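Local coordinates for protein lysozyme M1 (Streptomyces coelicolor, PDB 1JFX) that cleaves the beta-1,4 linkages between N-acetylmuramic acid and N-acetylglucosamine in bacterial peptidoglycan, acting as both an acetylmuramidase and a diacetylmuramidase, at residues Ser142-Asn145 and Ser150-Gly153; Trp119-His124 and Ala155-Phe160; Ile99-Asn102 and Ala106-Tyr109; Val162-Trp165 and Pro170-Pro173. One frame throughout, in Å; residues are numbered along the deposited sequence.

Contact 1. Residues Ser142-Asn145 and Ser150-Gly153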
loop_
_atom_site.group_PDB
_atom_site.type_symbol
_atom_site.label_atom_id
_atom_site.label_comp_id
_atom_site.label_asym_id
_atom_site.label_seq_id
_atom_site.Cartn_x
_atom_site.Cartn_y
_atom_site.Cartn_z
ATOM N N SER A 142 -7.947 -11.276 -7.915
ATOM C CA SER A 142 -8.615 -11.229 -9.219
ATOM C C SER A 142 -7.884 -10.335 -10.197
ATOM O O SER A 142 -7.632 -10.716 -11.345
ATOM C CB SER A 142 -10.051 -10.693 -9.082
ATOM O OG SER A 142 -10.889 -11.686 -8.526
ATOM N N TRP A 143 -7.559 -9.129 -9.752
ATOM C CA TRP A 143 -6.879 -8.207 -10.638
ATOM C C TRP A 143 -5.491 -8.737 -10.989
ATOM O O TRP A 143 -5.092 -8.721 -12.152
ATOM C CB TRP A 143 -6.763 -6.824 -10.002
ATOM C CG TRP A 143 -6.329 -5.786 -10.980
ATOM C CD1 TRP A 143 -7.143 -4.978 -11.737
ATOM C CD2 TRP A 143 -4.988 -5.497 -11.387
ATOM N NE1 TRP A 143 -6.383 -4.210 -12.594
ATOM C CE2 TRP A 143 -5.060 -4.511 -12.400
ATOM C CE3 TRP A 143 -3.731 -5.981 -11.003
ATOM C CZ2 TRP A 143 -3.920 -4.006 -13.039
ATOM C CZ3 TRP A 143 -2.591 -5.477 -11.643
ATOM C CH2 TRP A 143 -2.705 -4.498 -12.653
ATOM N N TRP A 144 -4.744 -9.196 -9.990
ATOM C CA TRP A 144 -3.412 -9.711 -10.280
ATOM C C TRP A 144 -3.443 -10.838 -11.309
ATOM O O TRP A 144 -2.730 -10.812 -12.327
ATOM C CB TRP A 144 -2.734 -10.235 -9.009
ATOM C CG TRP A 144 -1.310 -10.607 -9.268
ATOM C CD1 TRP A 144 -0.801 -11.866 -9.485
ATOM C CD2 TRP A 144 -0.221 -9.699 -9.431
ATOM N NE1 TRP A 144 0.543 -11.783 -9.778
ATOM C CE2 TRP A 144 0.922 -10.464 -9.751
ATOM C CE3 TRP A 144 -0.098 -8.300 -9.342
ATOM C CZ2 TRP A 144 2.176 -9.878 -9.981
ATOM C CZ3 TRP A 144 1.150 -7.721 -9.568
ATOM C CH2 TRP A 144 2.267 -8.511 -9.882
ATOM N N ASN A 145 -4.278 -11.832 -11.058
ATOM C CA ASN A 145 -4.325 -12.950 -11.976
ATOM C C ASN A 145 -4.808 -12.553 -13.366
ATOM O O ASN A 145 -4.209 -12.934 -14.377
ATOM C CB ASN A 145 -5.158 -14.080 -11.364
ATOM C CG ASN A 145 -4.424 -14.774 -10.215
ATOM O OD1 ASN A 145 -3.186 -14.820 -10.196
ATOM N ND2 ASN A 145 -5.177 -15.318 -9.262
ATOM N N SER A 150 -1.466 -14.174 -14.069
ATOM C CA SER A 150 -0.958 -14.988 -12.968
ATOM C C SER A 150 0.567 -14.985 -12.931
ATOM O O SER A 150 1.203 -16.025 -12.826
ATOM C CB SER A 150 -1.478 -16.425 -13.094
ATOM O OG SER A 150 -2.898 -16.439 -13.129
ATOM N N TRP A 151 1.142 -13.790 -12.975
ATOM C CA TRP A 151 2.591 -13.619 -13.006
ATOM C C TRP A 151 3.321 -13.892 -11.685
ATOM O O TRP A 151 2.908 -13.403 -10.628
ATOM C CB TRP A 151 2.874 -12.191 -13.492
ATOM C CG TRP A 151 4.311 -11.842 -13.787
ATOM C CD1 TRP A 151 5.246 -12.615 -14.417
ATOM C CD2 TRP A 151 4.932 -10.572 -13.556
ATOM N NE1 TRP A 151 6.415 -11.902 -14.596
ATOM C CE2 TRP A 151 6.244 -10.644 -14.077
ATOM C CE3 TRP A 151 4.502 -9.375 -12.964
ATOM C CZ2 TRP A 151 7.130 -9.561 -14.021
ATOM C CZ3 TRP A 151 5.385 -8.297 -12.911
ATOM C CH2 TRP A 151 6.678 -8.402 -13.435
ATOM N N ASN A 152 4.403 -14.681 -11.749
ATOM C CA ASN A 152 5.214 -14.993 -10.568
ATOM C C ASN A 152 6.453 -14.082 -10.488
ATOM O O ASN A 152 7.251 -14.184 -9.560
ATOM C CB ASN A 152 5.695 -16.457 -10.603
ATOM C CG ASN A 152 6.497 -16.847 -9.352
ATOM O OD1 ASN A 152 5.970 -16.856 -8.238
ATOM N ND2 ASN A 152 7.777 -17.170 -9.537
ATOM N N GLY A 153 6.586 -13.177 -11.451
ATOM C CA GLY A 153 7.751 -12.314 -11.523
ATOM C C GLY A 153 8.076 -11.350 -10.401
ATOM O O GLY A 153 9.202 -10.834 -10.331
#
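Trp144 and Trp151 meet through an indole N-H, a backbone carbonyl and the benzo sides of their rings. With CG opposite the backbone N (chi1 -173°), Trp144 leaves helix 141-148 so that the pyrrole edge of its ring reaches the following loop. There NE1 donates to Trp151 O over 3.0 Å. The oxygen lies practically in the indole plane and the bond arrives on a lone pair of the carbonyl, with an N-H...O angle of 153°; this single directed bond limits how far the ring can swing about chi2. On the benzo side, Trp144 CZ2 approaches Trp151 CE3 at 3.8 Å. The two indoles are skewed to each other. Trp151 in turn has Gly153 CA over one face, near the rim of the ring. In the fold, helix 141-148 links the parallel neighbouring strands 136-139 and 160-163, a beta-alpha-beta crossover of the barrel, and Ser150-Gly153 begin the return from helix to strand. At the helix end, Ser150 N donates to Asn145 O at 3.0 Å, again on a carbonyl lone pair. Beside this backbone bond, the Asn145 amide oxygen OD1 stands 3.4 Å from Ser150 OG, at the more exposed side of the contact. Ile120 of helix 113-131 packs against both indoles from outside the contact.

Contact 2. Residues Trp119-His124 and Ala155-Phe160; sequences WINDFH and AAKSPF
His124 and Lys157 are brought together by two torsions: the imidazole leaves the helix with CG opposite the backbone N (chi1 171°), whereas Lys157 starts with CG beside its own N (chi1 -72°) and then runs fully extended. The lysine chain therefore passes obliquely over the histidine on its way to Asn121, one helical turn earlier. Its first methylene comes nearest the ring: Lys157 CB sits 4.0 Å from the centroid of the His124 ring, a CH-pi contact over one face. NE2 gives Lys157 O only a weak, bent bond of 3.2 Å (N-H...O 129°); the same nitrogen is also hydrogen-bonded to Asp134, which probably takes the larger share of its N-H. Here helix 113-131, a helix of the beta/alpha barrel, meets the loop that enters strand 160-163. Ser158 OG lies close to the His124 ring plane, 3.4 Å from CD2, but its hydrogen bond goes to Val135 O. At the far end of the lysine, a water ties the segments together: it accepts from Lys157 NZ at 3.1 Å, donates to Asn121 O at 2.9 Å, and is hydrogen-bonded to His124 ND1. The separation of Asn121 OD1 from Lys157 NZ, 2.5 Å in the model, is so short that its exact value is doubtful.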
loop_
_atom_site.group_PDB
_atom_site.type_symbol
_atom_site.label_atom_id
_atom_site.label_comp_id
_atom_site.label_asym_id
_atom_site.label_seq_id
_atom_site.Cartn_x
_atom_site.Cartn_y
_atom_site.Cartn_z
ATOM N N TRP A 119 5.179 -2.702 -16.983
ATOM C CA TRP A 119 4.814 -1.494 -16.242
ATOM C C TRP A 119 5.128 -1.649 -14.748
ATOM O O TRP A 119 5.716 -0.754 -14.119
ATOM C CB TRP A 119 3.316 -1.199 -16.447
ATOM C CG TRP A 119 2.909 0.227 -16.103
ATOM C CD1 TRP A 119 2.721 1.252 -16.983
ATOM C CD2 TRP A 119 2.670 0.772 -14.792
ATOM N NE1 TRP A 119 2.381 2.405 -16.309
ATOM C CE2 TRP A 119 2.345 2.137 -14.962
ATOM C CE3 TRP A 119 2.701 0.239 -13.491
ATOM C CZ2 TRP A 119 2.056 2.979 -13.878
ATOM C CZ3 TRP A 119 2.412 1.077 -12.409
ATOM C CH2 TRP A 119 2.097 2.429 -12.613
ATOM N N ILE A 120 4.726 -2.782 -14.179
ATOM C CA ILE A 120 4.957 -3.050 -12.761
ATOM C C ILE A 120 6.456 -3.197 -12.494
ATOM O O ILE A 120 6.977 -2.689 -11.503
ATOM C CB ILE A 120 4.195 -4.331 -12.329
ATOM C CG1 ILE A 120 2.685 -4.074 -12.390
ATOM C CG2 ILE A 120 4.623 -4.751 -10.921
ATOM C CD1 ILE A 120 1.831 -5.347 -12.385
ATOM N N ASN A 121 7.160 -3.878 -13.390
ATOM C CA ASN A 121 8.597 -4.051 -13.210
ATOM C C ASN A 121 9.298 -2.688 -13.246
ATOM O O ASN A 121 10.230 -2.428 -12.471
ATOM C CB ASN A 121 9.165 -4.936 -14.316
ATOM C CG ASN A 121 10.537 -5.460 -13.975
ATOM O OD1 ASN A 121 10.704 -6.179 -12.990
ATOM N ND2 ASN A 121 11.528 -5.102 -14.776
ATOM N N ASP A 122 8.844 -1.817 -14.146
ATOM C CA ASP A 122 9.431 -0.490 -14.277
ATOM C C ASP A 122 9.168 0.348 -13.026
ATOM O O ASP A 122 10.056 1.070 -12.555
ATOM C CB ASP A 122 8.877 0.234 -15.510
ATOM C CG ASP A 122 9.416 -0.328 -16.822
ATOM O OD1 ASP A 122 10.367 -1.139 -16.789
ATOM O OD2 ASP A 122 8.894 0.071 -17.890
ATOM N N PHE A 123 7.952 0.272 -12.496
ATOM C CA PHE A 123 7.631 1.022 -11.292
ATOM C C PHE A 123 8.510 0.516 -10.147
ATOM O O PHE A 123 9.084 1.302 -9.386
ATOM C CB PHE A 123 6.141 0.880 -10.932
ATOM C CG PHE A 123 5.680 1.821 -9.841
ATOM C CD1 PHE A 123 6.020 1.597 -8.504
ATOM C CD2 PHE A 123 4.918 2.946 -10.156
ATOM C CE1 PHE A 123 5.600 2.494 -7.496
ATOM C CE2 PHE A 123 4.492 3.837 -9.169
ATOM C CZ PHE A 123 4.833 3.615 -7.832
ATOM N N HIS A 124 8.632 -0.798 -10.027
ATOM C CA HIS A 124 9.456 -1.353 -8.969
ATOM C C HIS A 124 10.920 -0.917 -9.120
ATOM O O HIS A 124 11.552 -0.495 -8.156
ATOM C CB HIS A 124 9.362 -2.892 -8.959
ATOM C CG HIS A 124 10.339 -3.547 -8.031
ATOM N ND1 HIS A 124 11.678 -3.679 -8.337
ATOM C CD2 HIS A 124 10.188 -4.044 -6.779
ATOM C CE1 HIS A 124 12.309 -4.224 -7.311
ATOM N NE2 HIS A 124 11.429 -4.454 -6.352
ATOM N N ALA A 155 7.441 -12.246 -7.152
ATOM C CA ALA A 155 7.520 -13.028 -5.917
ATOM C C ALA A 155 8.733 -12.702 -5.052
ATOM O O ALA A 155 8.620 -12.624 -3.825
ATOM C CB ALA A 155 7.494 -14.532 -6.238
ATOM N N ALA A 156 9.889 -12.494 -5.674
ATOM C CA ALA A 156 11.088 -12.190 -4.897
ATOM C C ALA A 156 11.406 -10.704 -4.868
ATOM O O ALA A 156 12.423 -10.306 -4.301
ATOM C CB ALA A 156 12.283 -12.961 -5.449
ATOM N N LYS A 157 10.536 -9.888 -5.454
ATOM C CA LYS A 157 10.777 -8.446 -5.522
ATOM C C LYS A 157 9.886 -7.552 -4.674
ATOM O O LYS A 157 10.339 -6.519 -4.198
ATOM C CB LYS A 157 10.650 -7.957 -6.961
ATOM C CG LYS A 157 11.778 -8.348 -7.892
ATOM C CD LYS A 157 11.513 -7.726 -9.251
ATOM C CE LYS A 157 12.684 -7.868 -10.193
ATOM N NZ LYS A 157 12.315 -7.315 -11.527
ATOM N N SER A 158 8.619 -7.919 -4.513
ATOM C CA SER A 158 7.706 -7.077 -3.750
ATOM C C SER A 158 6.870 -7.756 -2.684
ATOM O O SER A 158 6.268 -8.803 -2.944
ATOM C CB SER A 158 6.708 -6.387 -4.695
ATOM O OG SER A 158 7.299 -5.370 -5.487
ATOM N N PRO A 159 6.820 -7.174 -1.473
ATOM C CA PRO A 159 5.992 -7.773 -0.418
ATOM C C PRO A 159 4.552 -7.623 -0.944
ATOM O O PRO A 159 4.247 -6.675 -1.684
ATOM C CB PRO A 159 6.238 -6.864 0.785
ATOM C CG PRO A 159 7.648 -6.377 0.564
ATOM C CD PRO A 159 7.715 -6.128 -0.924
ATOM N N PHE A 160 3.662 -8.530 -0.550
ATOM C CA PHE A 160 2.285 -8.509 -1.037
ATOM C C PHE A 160 1.270 -8.028 -0.002
ATOM O O PHE A 160 1.204 -8.555 1.107
ATOM C CB PHE A 160 1.950 -9.943 -1.514
ATOM C CG PHE A 160 0.551 -10.134 -2.052
ATOM C CD1 PHE A 160 0.010 -9.260 -2.990
ATOM C CD2 PHE A 160 -0.187 -11.257 -1.679
ATOM C CE1 PHE A 160 -1.250 -9.509 -3.552
ATOM C CE2 PHE A 160 -1.450 -11.518 -2.238
ATOM C CZ PHE A 160 -1.978 -10.644 -3.174
HETATM O O HOH W 1 12.159 -4.258 -11.248
#

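Contact 3. Residues Ile99-Asn102 and Ala106-Tyr109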
loop_
_atom_site.group_PDB
_atom_site.type_symbol
_atom_site.label_atom_id
_atom_site.label_comp_id
_atom_site.label_asym_id
_atom_site.label_seq_id
_atom_site.Cartn_x
_atom_site.Cartn_y
_atom_site.Cartn_z
ATOM N N ILE A 99 -2.280 -1.074 -7.244
ATOM C CA ILE A 99 -2.605 -1.323 -8.638
ATOM C C ILE A 99 -3.801 -2.280 -8.611
ATOM O O ILE A 99 -3.699 -3.429 -8.187
ATOM C CB ILE A 99 -1.331 -1.855 -9.378
ATOM C CG1 ILE A 99 -1.587 -1.886 -10.881
ATOM C CG2 ILE A 99 -0.853 -3.179 -8.761
ATOM C CD1 ILE A 99 -0.308 -2.011 -11.714
ATOM N N GLU A 100 -4.938 -1.773 -9.081
ATOM C CA GLU A 100 -6.196 -2.507 -8.987
ATOM C C GLU A 100 -7.169 -2.137 -10.114
ATOM O O GLU A 100 -6.831 -1.344 -10.978
ATOM C CB GLU A 100 -6.823 -2.146 -7.633
ATOM C CG GLU A 100 -7.204 -0.662 -7.513
ATOM C CD GLU A 100 -7.890 -0.338 -6.194
ATOM O OE1 GLU A 100 -7.195 -0.079 -5.188
ATOM O OE2 GLU A 100 -9.132 -0.365 -6.151
ATOM N N HIS A 101 -8.374 -2.710 -10.078
ATOM C CA HIS A 101 -9.387 -2.451 -11.113
ATOM C C HIS A 101 -9.483 -0.974 -11.494
ATOM O O HIS A 101 -9.694 -0.107 -10.643
ATOM C CB HIS A 101 -10.786 -2.895 -10.656
ATOM C CG HIS A 101 -11.025 -4.371 -10.720
ATOM N ND1 HIS A 101 -10.319 -5.275 -9.954
ATOM C CD2 HIS A 101 -11.941 -5.095 -11.409
ATOM C CE1 HIS A 101 -10.796 -6.489 -10.161
ATOM N NE2 HIS A 101 -11.782 -6.408 -11.040
ATOM N N ASN A 102 -9.359 -0.708 -12.790
ATOM C CA ASN A 102 -9.454 0.648 -13.318
ATOM C C ASN A 102 -10.824 1.212 -12.926
ATOM O O ASN A 102 -11.850 0.584 -13.157
ATOM C CB ASN A 102 -9.312 0.591 -14.848
ATOM C CG ASN A 102 -9.185 1.963 -15.495
ATOM O OD1 ASN A 102 -9.305 3.000 -14.836
ATOM N ND2 ASN A 102 -8.949 1.972 -16.803
ATOM N N ALA A 106 -11.078 0.265 -19.154
ATOM C CA ALA A 106 -10.793 -1.173 -19.138
ATOM C C ALA A 106 -10.107 -1.534 -17.819
ATOM O O ALA A 106 -9.200 -0.825 -17.356
ATOM C CB ALA A 106 -9.910 -1.562 -20.336
ATOM N N MET A 107 -10.529 -2.637 -17.214
ATOM C CA MET A 107 -9.961 -3.001 -15.924
ATOM C C MET A 107 -8.450 -3.168 -15.913
ATOM O O MET A 107 -7.819 -2.888 -14.886
ATOM C CB MET A 107 -10.651 -4.241 -15.343
ATOM C CG MET A 107 -10.293 -5.562 -15.955
ATOM S SD MET A 107 -10.960 -6.954 -14.955
ATOM C CE MET A 107 -9.718 -7.207 -13.770
ATOM N N CYS A 108 -7.866 -3.600 -17.033
ATOM C CA CYS A 108 -6.413 -3.755 -17.102
ATOM C C CYS A 108 -5.720 -2.575 -17.793
ATOM O O CYS A 108 -4.603 -2.694 -18.312
ATOM C CB CYS A 108 -6.036 -5.069 -17.779
ATOM S SG CYS A 108 -6.682 -6.558 -16.947
ATOM N N TYR A 109 -6.425 -1.450 -17.824
ATOM C CA TYR A 109 -5.885 -0.205 -18.331
ATOM C C TYR A 109 -5.406 -0.165 -19.772
ATOM O O TYR A 109 -4.590 0.681 -20.132
ATOM C CB TYR A 109 -4.750 0.223 -17.390
ATOM C CG TYR A 109 -5.201 0.471 -15.960
ATOM C CD1 TYR A 109 -5.724 1.708 -15.584
ATOM C CD2 TYR A 109 -5.102 -0.526 -14.986
ATOM C CE1 TYR A 109 -6.135 1.956 -14.277
ATOM C CE2 TYR A 109 -5.511 -0.286 -13.664
ATOM C CZ TYR A 109 -6.025 0.955 -13.324
ATOM O OH TYR A 109 -6.433 1.201 -12.032
HETATM O O HOH W 2 -4.595 1.060 -9.536
#
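Asn102, Tyr109 and Met107 carry this contact, and the first two meet as flat groups. The Asn102 side chain lies over one face of the Tyr109 ring, amide and ring planes only 19° apart. CB is 3.7 Å from the ring centroid, a CH-pi contact, while CG is nearest to CE1 at 3.3 Å. CG of Asn102 stands opposite the backbone N (chi1 -171°), which lays the amide along the phenol. The amide ND2 points toward Ala106 O, although the position of that oxygen is uncertain, and OD1 is held by Ser104 N. At the tip of the phenol, the hydroxyl of Tyr109 donates to Glu100 O at 2.8 Å, tilted 25° from the carbonyl plane. It also accepts from a water, which in turn accepts from Glu100 N, so the phenol is tied to both backbone polar groups of Glu100. Met107 meets a different partner: its chain bends at chi3 and sets the methyl CE over a face of the His101 ring, 3.8 Å from the centroid. Its carbonyl receives a weak 3.4 Å bond from Asn102 N as well as the indole N-H of Trp143. Ala106-Tyr109 form a type I turn, fastened to helix 141-148 by the disulfide Cys108-Cys147. Ile99-Asn102, holding the predicted catalytic Glu100 near Asp98, likewise predicted, follow strand 96-98 at its C-terminal end, where beta/alpha barrels carry their active-site residues.

Contact 4. Residues Val162-Trp165 and Pro170-Pro173; sequences VAHW and PTVP
His164 meets Pro170 and Thr171 through CB, ND1 and CE1, and following it outward gives most of the contact. CB comes first, 4.1 Å from Pro170 CB, a loose aliphatic touch. From there CG is directed opposite the backbone N (chi1 -164°), which lays the imidazole beside the backbone of the returning loop. At the ring edge ND1 accepts from Thr171 N over 3.2 Å. The donor lies close to the ring plane and the N-H...N angle is 176°, so the bond is almost straight and uses ND1 as an acceptor, consistent with a ring whose ND1 carries no proton. The same nitrogen has Pro170 CA 3.8 Å away, obliquely placed against the ring. One atom further out, CE1 is flanked by the threonine side chain, with OG1 at 3.5 Å. The in-plane bond should restrict rotation of the imidazole about chi2.

Two residues earlier, Val162 provides the apolar half. CG1 projects between its backbone N and carbonyl carbon (chi1 55°) and meets Pro170 CB at 3.8 Å, the two side chains crossing at roughly a right angle; the other branch, CG2, faces Thr171 O. Trp179 and Trp182 add aromatic cover to Val162 and Pro170. The carbonyl of His164 is hydrogen-bonded to the indole N-H of Trp182, which ties the segment to the next strand. What results is a loop folded back over the C-terminal end of strand 160-163, before the chain enters its parallel neighbour 181-185 in the beta/alpha barrel.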
loop_
_atom_site.group_PDB
_atom_site.type_symbol
_atom_site.label_atom_id
_atom_site.label_comp_id
_atom_site.label_asym_id
_atom_site.label_seq_id
_atom_site.Cartn_x
_atom_site.Cartn_y
_atom_site.Cartn_z
ATOM N N VAL A 162 -2.515 -7.910 0.287
ATOM C CA VAL A 162 -3.717 -8.429 -0.346
ATOM C C VAL A 162 -5.001 -7.831 0.183
ATOM O O VAL A 162 -5.192 -7.725 1.390
ATOM C CB VAL A 162 -3.768 -9.978 -0.209
ATOM C CG1 VAL A 162 -3.660 -10.391 1.247
ATOM C CG2 VAL A 162 -5.047 -10.523 -0.848
ATOM N N ALA A 163 -5.874 -7.432 -0.737
ATOM C CA ALA A 163 -7.173 -6.896 -0.352
ATOM C C ALA A 163 -8.163 -8.044 -0.516
ATOM O O ALA A 163 -8.374 -8.516 -1.624
ATOM C CB ALA A 163 -7.568 -5.727 -1.263
ATOM N N HIS A 164 -8.740 -8.508 0.588
ATOM C CA HIS A 164 -9.721 -9.591 0.532
ATOM C C HIS A 164 -10.593 -9.436 1.761
ATOM O O HIS A 164 -10.261 -9.893 2.869
ATOM C CB HIS A 164 -9.034 -10.958 0.510
ATOM C CG HIS A 164 -9.946 -12.057 0.080
ATOM N ND1 HIS A 164 -9.509 -13.338 -0.192
ATOM C CD2 HIS A 164 -11.278 -12.053 -0.153
ATOM C CE1 HIS A 164 -10.537 -14.074 -0.579
ATOM N NE2 HIS A 164 -11.623 -13.318 -0.564
ATOM N N TRP A 165 -11.713 -8.756 1.556
ATOM C CA TRP A 165 -12.611 -8.461 2.657
ATOM C C TRP A 165 -13.555 -9.579 3.050
ATOM O O TRP A 165 -13.961 -10.393 2.221
ATOM C CB TRP A 165 -13.462 -7.225 2.332
ATOM C CG TRP A 165 -12.698 -6.050 1.778
ATOM C CD1 TRP A 165 -11.419 -5.667 2.096
ATOM C CD2 TRP A 165 -13.188 -5.065 0.859
ATOM N NE1 TRP A 165 -11.091 -4.510 1.437
ATOM C CE2 TRP A 165 -12.156 -4.117 0.671
ATOM C CE3 TRP A 165 -14.403 -4.890 0.175
ATOM C CZ2 TRP A 165 -12.299 -3.005 -0.171
ATOM C CZ3 TRP A 165 -14.545 -3.785 -0.660
ATOM C CH2 TRP A 165 -13.497 -2.859 -0.823
ATOM N N PRO A 170 -6.957 -14.739 3.858
ATOM C CA PRO A 170 -6.964 -14.331 2.450
ATOM C C PRO A 170 -6.483 -15.345 1.434
ATOM O O PRO A 170 -5.596 -16.151 1.717
ATOM C CB PRO A 170 -6.078 -13.087 2.460
ATOM C CG PRO A 170 -4.993 -13.489 3.452
ATOM C CD PRO A 170 -5.757 -14.237 4.557
ATOM N N THR A 171 -7.066 -15.288 0.238
ATOM C CA THR A 171 -6.635 -16.152 -0.850
ATOM C C THR A 171 -5.446 -15.443 -1.498
ATOM O O THR A 171 -5.519 -14.270 -1.857
ATOM C CB THR A 171 -7.759 -16.359 -1.880
ATOM O OG1 THR A 171 -8.821 -17.086 -1.259
ATOM C CG2 THR A 171 -7.251 -17.148 -3.097
ATOM N N VAL A 172 -4.342 -16.166 -1.629
ATOM C CA VAL A 172 -3.120 -15.614 -2.189
ATOM C C VAL A 172 -2.806 -16.199 -3.560
ATOM O O VAL A 172 -2.822 -17.418 -3.733
ATOM C CB VAL A 172 -1.936 -15.916 -1.237
ATOM C CG1 VAL A 172 -0.616 -15.403 -1.833
ATOM C CG2 VAL A 172 -2.202 -15.283 0.127
ATOM N N PRO A 173 -2.555 -15.338 -4.559
ATOM C CA PRO A 173 -2.227 -15.815 -5.910
ATOM C C PRO A 173 -0.927 -16.615 -5.846
ATOM O O PRO A 173 -0.072 -16.365 -4.997
ATOM C CB PRO A 173 -2.026 -14.528 -6.707
ATOM C CG PRO A 173 -2.858 -13.511 -5.968
ATOM C CD PRO A 173 -2.625 -13.863 -4.518
#

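How the contacts relate
Along the chain contact 3 comes first, then contact 2, whose long loop encloses contact 1, and finally contact 4; all belong to the same beta/alpha barrel domain. Contacts 1 and 2 have centres about 11 Å apart and share the passage from helix 141-148 to strand 160-163. Ile120 of helix 113-131 joins three of them, with CD1 3.7 Å from Trp144 CZ3 and CG1 equally far from Ile99 CD1. Trp143 and Pro173 connect contact 1 to contacts 3 and 4 respectively. Contacts 3 and 4 do not touch, with nearest atoms about 7 Å apart. Contact 3 holds the predicted catalytic Glu100 at a barrel strand end, contact 1 packs beside it, and contact 2 lies away from the predicted site.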